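Local coordinates for protein TbpB (PDB 3HOL) that binds host transferrin as part of the bacterial transferrin receptor and so probably serves iron acquisition, at residues A[452-457]-A[462-467]; A[429-434]-A[486-491]; A[380-385]-A[419-424]; A[392-397]-A[402-407]. All coordinates share one frame; numbering follows the deposited sequence.

Contact 1 (A[452-457]-A[462-467]); sequences GFALDS and YENVKF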
# COMPACT_ATOMS: atom_id res chain seq x y z
N GLY A 452 22.10 33.17 4.15
CA GLY A 452 21.62 32.03 4.96
C GLY A 452 20.87 32.54 6.19
O GLY A 452 20.46 33.70 6.22
N PHE A 453 20.68 31.68 7.18
CA PHE A 453 19.97 32.07 8.39
C PHE A 453 20.59 31.48 9.64
O PHE A 453 21.30 30.46 9.56
CB PHE A 453 18.46 31.78 8.31
CG PHE A 453 18.07 30.32 8.36
CD1 PHE A 453 17.67 29.73 9.57
CD2 PHE A 453 18.01 29.55 7.20
CE1 PHE A 453 17.28 28.39 9.64
CE2 PHE A 453 17.60 28.19 7.26
CZ PHE A 453 17.25 27.61 8.47
N ALA A 454 20.32 32.14 10.77
CA ALA A 454 20.91 31.77 12.06
C ALA A 454 20.08 30.70 12.75
O ALA A 454 18.87 30.83 12.84
CB ALA A 454 21.09 33.01 12.98
N LEU A 455 20.73 29.64 13.21
CA LEU A 455 19.99 28.52 13.82
C LEU A 455 19.44 28.81 15.22
O LEU A 455 18.36 28.30 15.60
CB LEU A 455 20.80 27.23 13.79
CG LEU A 455 20.97 26.56 12.41
CD1 LEU A 455 21.48 25.13 12.58
CD2 LEU A 455 19.66 26.55 11.59
N ASP A 456 20.17 29.60 15.99
CA ASP A 456 19.64 30.13 17.25
C ASP A 456 19.32 31.62 17.08
O ASP A 456 20.22 32.45 16.91
CB ASP A 456 20.59 29.88 18.41
CG ASP A 456 19.90 29.97 19.77
OD1 ASP A 456 18.65 29.84 19.83
OD2 ASP A 456 20.61 30.16 20.78
N SER A 457 18.03 31.95 17.11
CA SER A 457 17.54 33.31 16.83
C SER A 457 17.88 34.30 17.95
O SER A 457 17.66 35.52 17.80
CB SER A 457 16.02 33.30 16.53
N TYR A 462 27.14 31.40 16.05
CA TYR A 462 27.70 30.62 14.92
C TYR A 462 27.45 31.24 13.54
O TYR A 462 26.61 32.13 13.41
CB TYR A 462 27.21 29.16 14.96
CG TYR A 462 27.55 28.44 16.25
CD1 TYR A 462 28.87 28.06 16.54
CD2 TYR A 462 26.56 28.14 17.19
CE1 TYR A 462 29.20 27.40 17.74
CE2 TYR A 462 26.87 27.47 18.39
CZ TYR A 462 28.19 27.12 18.66
OH TYR A 462 28.50 26.47 19.83
N GLU A 463 28.17 30.80 12.51
CA GLU A 463 27.87 31.27 11.16
C GLU A 463 26.43 30.82 10.82
O GLU A 463 25.93 29.81 11.35
CB GLU A 463 28.85 30.70 10.14
CG GLU A 463 30.32 31.14 10.33
CD GLU A 463 31.13 30.94 9.06
OE1 GLU A 463 31.41 29.76 8.68
OE2 GLU A 463 31.49 31.97 8.44
N ASN A 464 25.76 31.60 9.97
CA ASN A 464 24.46 31.19 9.46
C ASN A 464 24.57 29.92 8.63
O ASN A 464 25.53 29.76 7.88
CB ASN A 464 23.89 32.28 8.57
CG ASN A 464 23.42 33.47 9.35
OD1 ASN A 464 23.42 33.48 10.59
ND2 ASN A 464 22.99 34.49 8.62
N VAL A 465 23.59 29.03 8.72
CA VAL A 465 23.55 27.91 7.78
C VAL A 465 23.22 28.40 6.37
O VAL A 465 22.39 29.31 6.20
CB VAL A 465 22.52 26.82 8.19
CG1 VAL A 465 22.78 26.35 9.59
CG2 VAL A 465 21.07 27.32 8.04
N LYS A 466 23.85 27.79 5.38
CA LYS A 466 23.53 28.04 3.96
C LYS A 466 23.30 26.73 3.21
O LYS A 466 23.99 25.73 3.46
CB LYS A 466 24.63 28.84 3.28
CG LYS A 466 24.96 30.13 4.01
CD LYS A 466 26.17 30.82 3.44
CE LYS A 466 26.58 31.99 4.34
NZ LYS A 466 27.75 32.75 3.80
N PHE A 467 22.34 26.74 2.28
CA PHE A 467 22.10 25.60 1.41
C PHE A 467 21.94 26.07 -0.03
O PHE A 467 21.31 27.11 -0.29
CB PHE A 467 20.83 24.84 1.87
CG PHE A 467 20.99 24.14 3.18
CD1 PHE A 467 21.60 22.87 3.24
CD2 PHE A 467 20.55 24.73 4.37
CE1 PHE A 467 21.77 22.22 4.48
CE2 PHE A 467 20.70 24.08 5.61
CZ PHE A 467 21.31 22.81 5.66
O HOH W 1 23.75 29.38 12.96

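Contact 2 (A[429-434]-A[486-491]); sequences PVFTVD and GQFHHK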
# COMPACT_ATOMS: atom_id res chain seq x y z
N PRO A 429 11.76 34.39 3.84
CA PRO A 429 11.70 32.95 4.10
C PRO A 429 13.09 32.39 4.31
O PRO A 429 14.06 32.91 3.76
CB PRO A 429 11.10 32.39 2.81
CG PRO A 429 11.47 33.40 1.74
CD PRO A 429 11.38 34.72 2.46
N VAL A 430 13.18 31.32 5.08
CA VAL A 430 14.45 30.67 5.28
C VAL A 430 14.85 29.79 4.08
O VAL A 430 16.05 29.62 3.81
CB VAL A 430 14.45 29.86 6.56
CG1 VAL A 430 14.35 30.80 7.75
CG2 VAL A 430 13.28 28.90 6.58
N PHE A 431 13.85 29.24 3.37
CA PHE A 431 14.14 28.49 2.14
C PHE A 431 13.27 28.98 1.01
O PHE A 431 12.12 29.33 1.24
CB PHE A 431 13.88 26.98 2.31
CG PHE A 431 14.88 26.26 3.17
CD1 PHE A 431 16.11 25.87 2.66
CD2 PHE A 431 14.56 25.95 4.51
CE1 PHE A 431 17.04 25.19 3.48
CE2 PHE A 431 15.46 25.29 5.33
CZ PHE A 431 16.73 24.90 4.81
N THR A 432 13.81 28.99 -0.19
CA THR A 432 13.00 29.13 -1.40
C THR A 432 13.16 27.87 -2.24
O THR A 432 14.14 27.13 -2.09
CB THR A 432 13.39 30.40 -2.22
OG1 THR A 432 14.76 30.33 -2.61
CG2 THR A 432 13.18 31.66 -1.40
N VAL A 433 12.17 27.64 -3.10
CA VAL A 433 12.13 26.51 -4.00
C VAL A 433 11.88 26.97 -5.44
O VAL A 433 11.01 27.84 -5.69
CB VAL A 433 10.98 25.52 -3.57
CG1 VAL A 433 10.72 24.41 -4.66
CG2 VAL A 433 11.28 24.92 -2.20
N ASP A 434 12.56 26.34 -6.39
CA ASP A 434 12.32 26.60 -7.81
C ASP A 434 12.40 25.32 -8.65
O ASP A 434 13.47 24.71 -8.76
CB ASP A 434 13.30 27.64 -8.35
CG ASP A 434 13.35 27.68 -9.86
OD1 ASP A 434 12.53 28.40 -10.47
OD2 ASP A 434 14.21 26.98 -10.45
N GLY A 486 5.59 18.18 -0.76
CA GLY A 486 6.87 17.62 -1.19
C GLY A 486 7.87 17.63 -0.06
O GLY A 486 7.53 17.90 1.09
N GLN A 487 9.12 17.33 -0.40
CA GLN A 487 10.12 17.09 0.63
C GLN A 487 11.50 17.33 0.08
O GLN A 487 11.74 17.23 -1.12
CB GLN A 487 10.03 15.67 1.16
CG GLN A 487 10.29 14.64 0.10
CD GLN A 487 9.37 13.44 0.20
OE1 GLN A 487 8.15 13.51 -0.13
NE2 GLN A 487 9.93 12.32 0.64
N PHE A 488 12.41 17.66 0.97
CA PHE A 488 13.80 17.76 0.59
C PHE A 488 14.62 17.40 1.81
O PHE A 488 14.16 17.57 2.94
CB PHE A 488 14.15 19.14 0.02
CG PHE A 488 13.75 20.35 0.90
CD1 PHE A 488 14.66 20.91 1.81
CD2 PHE A 488 12.51 20.98 0.73
CE1 PHE A 488 14.32 22.07 2.58
CE2 PHE A 488 12.14 22.13 1.50
CZ PHE A 488 13.04 22.67 2.42
N HIS A 489 15.81 16.88 1.56
CA HIS A 489 16.74 16.62 2.65
C HIS A 489 18.18 16.69 2.14
O HIS A 489 18.47 16.56 0.94
CB HIS A 489 16.45 15.29 3.32
CG HIS A 489 16.58 14.12 2.40
ND1 HIS A 489 15.62 13.79 1.47
CD2 HIS A 489 17.58 13.21 2.25
CE1 HIS A 489 16.01 12.73 0.79
NE2 HIS A 489 17.20 12.36 1.24
N HIS A 490 19.10 16.95 3.06
CA HIS A 490 20.49 17.11 2.69
C HIS A 490 21.32 16.96 3.95
O HIS A 490 20.85 17.24 5.06
CB HIS A 490 20.72 18.47 2.04
CG HIS A 490 22.12 18.65 1.55
ND1 HIS A 490 22.59 18.04 0.40
CD2 HIS A 490 23.17 19.32 2.09
CE1 HIS A 490 23.86 18.35 0.24
NE2 HIS A 490 24.24 19.12 1.25
N LYS A 491 22.54 16.47 3.77
CA LYS A 491 23.45 16.29 4.90
C LYS A 491 24.87 16.50 4.43
O LYS A 491 25.29 15.95 3.40
CB LYS A 491 23.26 14.88 5.49
CG LYS A 491 24.25 14.49 6.57
CD LYS A 491 24.05 13.04 6.95
CE LYS A 491 25.17 12.51 7.81
NZ LYS A 491 24.73 11.21 8.43

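Contact 3 (A[380-385]-A[419-424]); sequences GTWDAQ and GKLFDK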
# COMPACT_ATOMS: atom_id res chain seq x y z
N GLY A 380 0.26 26.89 2.91
CA GLY A 380 0.18 25.82 3.90
C GLY A 380 1.24 26.02 4.95
O GLY A 380 1.55 27.15 5.33
N THR A 381 1.80 24.90 5.42
CA THR A 381 2.77 24.94 6.49
C THR A 381 3.81 23.81 6.28
O THR A 381 3.80 23.16 5.24
CB THR A 381 2.07 24.92 7.86
OG1 THR A 381 3.03 25.07 8.90
CG2 THR A 381 1.27 23.63 8.11
N TRP A 382 4.69 23.58 7.25
CA TRP A 382 5.72 22.58 7.08
C TRP A 382 6.22 22.10 8.44
O TRP A 382 5.90 22.69 9.47
CB TRP A 382 6.84 23.10 6.17
CG TRP A 382 7.58 24.36 6.63
CD1 TRP A 382 7.04 25.52 7.12
CD2 TRP A 382 9.00 24.56 6.60
NE1 TRP A 382 8.05 26.44 7.39
CE2 TRP A 382 9.26 25.87 7.10
CE3 TRP A 382 10.09 23.76 6.19
CZ2 TRP A 382 10.56 26.38 7.21
CZ3 TRP A 382 11.37 24.26 6.30
CH2 TRP A 382 11.60 25.57 6.81
N ASP A 383 6.92 20.97 8.42
CA ASP A 383 7.66 20.40 9.56
C ASP A 383 9.08 20.16 9.04
O ASP A 383 9.28 19.71 7.89
CB ASP A 383 7.06 19.07 10.03
CG ASP A 383 5.76 19.23 10.78
OD1 ASP A 383 5.77 19.75 11.91
OD2 ASP A 383 4.70 18.83 10.24
N ALA A 384 10.07 20.48 9.87
CA ALA A 384 11.45 20.46 9.44
C ALA A 384 12.39 20.47 10.63
O ALA A 384 12.04 20.90 11.73
CB ALA A 384 11.76 21.65 8.53
N GLN A 385 13.59 19.99 10.38
CA GLN A 385 14.70 20.19 11.28
C GLN A 385 15.92 20.59 10.48
O GLN A 385 16.21 20.02 9.42
CB GLN A 385 14.95 18.94 12.10
CG GLN A 385 15.93 19.15 13.19
CD GLN A 385 16.29 17.84 13.83
OE1 GLN A 385 15.44 17.19 14.41
NE2 GLN A 385 17.55 17.45 13.72
N GLY A 419 8.43 28.58 -4.54
CA GLY A 419 7.90 28.57 -3.21
C GLY A 419 8.76 29.24 -2.18
O GLY A 419 9.93 29.56 -2.43
N LYS A 420 8.15 29.46 -1.01
CA LYS A 420 8.79 30.09 0.11
C LYS A 420 8.43 29.35 1.36
O LYS A 420 7.25 29.02 1.57
CB LYS A 420 8.29 31.54 0.24
CG LYS A 420 8.67 32.47 -0.91
CD LYS A 420 7.90 33.81 -0.74
CE LYS A 420 8.58 34.98 -1.44
NZ LYS A 420 8.79 34.68 -2.89
N LEU A 421 9.41 29.09 2.23
CA LEU A 421 9.10 28.44 3.49
C LEU A 421 9.65 29.29 4.61
O LEU A 421 10.84 29.65 4.57
CB LEU A 421 9.65 27.01 3.56
CG LEU A 421 9.16 26.05 2.47
CD1 LEU A 421 10.13 26.05 1.29
CD2 LEU A 421 8.97 24.62 3.02
N PHE A 422 8.81 29.56 5.61
CA PHE A 422 9.09 30.62 6.62
C PHE A 422 9.31 30.06 8.00
O PHE A 422 8.69 29.07 8.37
CB PHE A 422 7.92 31.63 6.71
CG PHE A 422 7.84 32.57 5.54
CD1 PHE A 422 8.54 33.79 5.57
CD2 PHE A 422 7.13 32.23 4.39
CE1 PHE A 422 8.51 34.64 4.49
CE2 PHE A 422 7.10 33.08 3.30
CZ PHE A 422 7.78 34.30 3.35
N ASP A 423 10.20 30.73 8.76
CA ASP A 423 10.29 30.55 10.20
C ASP A 423 9.17 31.35 10.86
O ASP A 423 8.63 32.31 10.25
CB ASP A 423 11.65 31.05 10.71
CG ASP A 423 11.92 30.63 12.15
OD1 ASP A 423 11.08 29.93 12.72
OD2 ASP A 423 12.99 31.01 12.68
N LYS A 424 8.79 30.98 12.08
CA LYS A 424 7.76 31.75 12.79
C LYS A 424 8.30 33.20 13.06
O LYS A 424 9.50 33.38 13.36
CB LYS A 424 7.28 31.01 14.05
CG LYS A 424 7.53 31.69 15.34
CD LYS A 424 7.12 30.83 16.52
CE LYS A 424 5.64 30.82 16.67
NZ LYS A 424 5.35 30.60 18.12

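Contact 4 (A[392-397]-A[402-407]); sequences WVATAD and AGYRTE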
# COMPACT_ATOMS: atom_id res chain seq x y z
N TRP A 392 17.38 23.58 14.91
CA TRP A 392 16.28 24.51 14.62
C TRP A 392 15.15 23.67 14.04
O TRP A 392 15.42 22.72 13.31
CB TRP A 392 16.73 25.54 13.58
CG TRP A 392 15.68 26.49 13.06
CD1 TRP A 392 15.47 27.80 13.47
CD2 TRP A 392 14.75 26.27 11.98
NE1 TRP A 392 14.45 28.37 12.73
CE2 TRP A 392 13.99 27.45 11.82
CE3 TRP A 392 14.46 25.17 11.14
CZ2 TRP A 392 12.96 27.57 10.86
CZ3 TRP A 392 13.44 25.29 10.18
CH2 TRP A 392 12.71 26.49 10.05
N VAL A 393 13.90 24.01 14.36
CA VAL A 393 12.74 23.23 13.91
C VAL A 393 11.60 24.13 13.40
O VAL A 393 11.43 25.30 13.82
CB VAL A 393 12.17 22.23 14.98
CG1 VAL A 393 13.27 21.30 15.54
CG2 VAL A 393 11.46 22.96 16.12
N ALA A 394 10.87 23.57 12.44
CA ALA A 394 9.62 24.10 11.98
C ALA A 394 8.56 23.10 12.45
O ALA A 394 8.71 21.89 12.26
CB ALA A 394 9.63 24.23 10.48
N THR A 395 7.52 23.61 13.10
CA THR A 395 6.44 22.77 13.58
C THR A 395 5.10 23.24 13.03
O THR A 395 4.68 24.33 13.34
CB THR A 395 6.40 22.82 15.09
OG1 THR A 395 7.63 22.30 15.58
CG2 THR A 395 5.24 21.99 15.65
N ALA A 396 4.44 22.39 12.23
CA ALA A 396 3.22 22.73 11.49
C ALA A 396 2.21 23.48 12.36
O ALA A 396 1.87 23.03 13.46
CB ALA A 396 2.57 21.45 10.88
N ASP A 397 1.73 24.61 11.85
CA ASP A 397 0.75 25.42 12.58
C ASP A 397 -0.17 26.16 11.61
O ASP A 397 0.04 26.12 10.39
CB ASP A 397 1.46 26.36 13.59
CG ASP A 397 2.16 27.57 12.92
OD1 ASP A 397 1.53 28.35 12.21
OD2 ASP A 397 3.36 27.79 13.16
N ALA A 402 1.92 34.85 11.01
CA ALA A 402 3.20 34.83 11.70
C ALA A 402 3.82 33.43 11.90
O ALA A 402 4.92 33.32 12.45
CB ALA A 402 3.07 35.55 13.08
N GLY A 403 3.12 32.38 11.49
CA GLY A 403 3.61 31.04 11.82
C GLY A 403 4.65 30.49 10.86
O GLY A 403 5.36 31.23 10.15
N TYR A 404 4.71 29.16 10.84
CA TYR A 404 5.58 28.39 9.93
C TYR A 404 4.87 28.26 8.60
O TYR A 404 4.34 27.18 8.25
CB TYR A 404 5.89 27.04 10.54
CG TYR A 404 6.75 27.14 11.78
CD1 TYR A 404 8.14 27.37 11.68
CD2 TYR A 404 6.19 27.02 13.04
CE1 TYR A 404 8.93 27.49 12.82
CE2 TYR A 404 6.96 27.14 14.19
CZ TYR A 404 8.32 27.37 14.08
OH TYR A 404 9.09 27.47 15.22
N ARG A 405 4.84 29.36 7.87
CA ARG A 405 4.09 29.48 6.63
C ARG A 405 4.81 28.83 5.44
O ARG A 405 6.03 28.85 5.35
CB ARG A 405 3.88 30.96 6.30
CG ARG A 405 3.06 31.76 7.33
CD ARG A 405 3.59 33.20 7.37
NE ARG A 405 4.79 33.33 8.22
CZ ARG A 405 5.70 34.30 8.11
NH1 ARG A 405 5.58 35.25 7.16
NH2 ARG A 405 6.73 34.34 8.95
N THR A 406 4.04 28.33 4.49
CA THR A 406 4.61 28.07 3.18
C THR A 406 3.72 28.73 2.17
O THR A 406 2.52 28.88 2.40
CB THR A 406 4.74 26.56 2.88
OG1 THR A 406 3.44 25.96 2.96
CG2 THR A 406 5.67 25.85 3.89
N GLU A 407 4.29 29.16 1.05
CA GLU A 407 3.56 29.79 -0.05
C GLU A 407 4.19 29.33 -1.33
O GLU A 407 5.41 29.19 -1.40
CB GLU A 407 3.69 31.32 0.00
CG GLU A 407 3.32 31.92 1.34
CD GLU A 407 3.55 33.44 1.41
OE1 GLU A 407 4.29 33.99 0.56
OE2 GLU A 407 3.00 34.04 2.37
O HOH W 2 11.99 27.96 14.39

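Contact 1 (A[452-457]-A[462-467])
Two first torsions bring the apolar groups together: Phe453 carries its ring between its own backbone N and carbonyl carbon (chi1 71°), while Val465 sets CG1 anti to its carbonyl carbon (chi1 -54°), leaving CG2 to face the phenyl group. Val465 CG2 then lies over one face of the ring, 3.8 Å from the Phe453 ring centroid, a CH-pi contact shifted toward the rim. The other methyl is taken by a third side chain, with Leu455 CG pressed to 3.4 Å from Val465 CG1, closer than carbon atoms normally pack.

Backbone bonds lock this pairing as a single antiparallel hydrogen-bonded bridge. Phe453 N donates to Val465 O at 3.1 Å, lying in the carbonyl plane; the return bond from Val465 N to Phe453 O, although only 2.8 Å long, is weak because it bends to 130°. Gly452 CA also leans on Val465 O, at 3.1 Å, as a CA-H...O contact. Beyond the bridge, a water accepts from Leu455 N at 3.0 Å and donates to Glu463 O at 2.7 Å. Asn464 lies along the Phe453-Ala454 backbone, its ND2 bonded to Ala451 O.

Val386 of strand 375-387 packs against Phe453, Leu455 and Val465. The chemistry thus implies two layers: an apolar cluster that seats this long loop on the barrel, and a polar outer seam joined by backbone and water.

Contact 2 (A[429-434]-A[486-491])
Phe488 reaches toward Phe431 from the strand on the far side of the barrel interior, and meets that ring with the far end of its own, CE1 and CZ. CB carries the ring, and neither it nor CG touches segment 429-434; a first torsion of 52° tucks CG over the main chain of Phe488 and swings the ring inward. Along one flank, CE1 stands 4.0 Å above the plane of the Phe431 ring, over its centre. At the tip, Phe488 CZ comes to 4.1 Å from Phe431 CG and 4.2 Å from Phe431 CD2.

These positions define a T-shaped (edge-to-face) pair, with centroids 5.3 Å apart and planes inclined at 63°, the edge belonging to Phe488 and the face to Phe431. The receiving residue belongs to a classic beta bulge, in which Val430 and Phe431 both stand opposite Leu421. Val497 of strand 495-508 touches both rings, and Trp382 and Val386 close around Phe431.

Strands 431-438 and 483-492 are not neighbours in the sheet, so their link here is carried by side chains. Its chemistry is wholly apolar and aromatic: the C-H edge of one ring, slightly positive, points at the electron-rich face of the other, consistent with the burial of both residues in the barrel.

Contact 3 (A[380-385]-A[419-424])
This is a buried packing contact inside the C-lobe beta barrel, in which Trp382 of strand 375-387 receives Leu421 over its indole face and ties its N-H to the main chain at Phe422. The backbones stand apart, Trp382 CA to Leu421 CA being 7.7 Å, so the side chains fill the interval. The first torsion of Trp382, 60°, turns the indole toward Leu421, across the intervening strand 405-411.

Leu421 CB rests 3.8 Å from the centroid of the Trp382 six-membered ring, almost straight above it, in a CH-pi arrangement. On the same face, Leu421 CD2 reaches the ring fusion side and comes to 3.5 Å from Trp382 CE3. At the indole edge, Trp382 NE1 donates to Phe422 O over 2.9 Å with an angle of 149°. The acceptor lies in the indole plane, whereas the donor is tilted 30° from the carbonyl plane. One bond thus satisfies the buried N-H and restrains the rotation of the ring.

Ala394 of strand 391-394 presents its CB to the opposite face of the indole. Strand 405-411 runs between strands 375-387 and 416-421 in the sheet, with Thr406 touching both Trp382 and Leu421, while Phe501 of strand 495-508 also packs against this pair.

Contact 4 (A[392-397]-A[402-407])
An inverse gamma turn centred on Tyr404 sets the phenol against the chain from Val393 to Asp397, closing the connection between strands 391-394 and 405-411. The turn's backbone bond, Arg405 N to Gly403 O, is weak at 3.0 Å; Arg405 NE is a second donor to Gly403 O at 2.9 Å. Tyr404 CG stands anti to the carbonyl carbon (chi1 -67°), which directs the ring at Ala394 and Thr395. Ala394 CA sits over one face, 3.9 Å from the Tyr404 centroid, as a CH-pi donor, and on that face Thr395 N lies 3.6 Å above the Tyr404 plane. Ala394 CB is 3.7 Å from Tyr404 CD1.

Tyr404 N donates to Asp397 OD2 at 3.0 Å and a nearly straight 164°, meeting the oxygen on its syn side but 30° out of the carboxylate plane. Asp397 OD1 has another partner, the backbone N of Asp399. At the phenol end, a water accepts from Tyr404 OH at 3.1 Å and donates to Val393 O at 2.8 Å.

Strand 375-387 pairs with both strands and braces the connection: its Thr381 OG1 is hydrogen-bonded to Tyr404 O and Asp397 N, and Asp383 OD1 to Ala396 N. On the neighbouring loop, Asp423 takes the indole N-H of Trp392 and packs against Tyr404.

All four contacts lie in the C-lobe barrel and grade from core to surface. Contacts 2 and 3 are buried: contact 2 joins non-adjacent strands through two rings, while contact 3 adds one indole-to-carbonyl bond; they meet where strands 416-421 and 431-438 pair, Phe431 O to Leu421 N being 2.9 Å. Contact 4, partly buried, shares strand neighbours with contact 3, their centres about 4 Å apart, and combines packing on a tyrosine ring with a carboxylate bond and a water bridge. Contact 1 is a surface loop with backbone bonds outside and apolar groups inside. Phe453 links it to the others, touching Val430 and Phe431 of contact 2 and stacking edge-to-face with Trp392 of contact 4.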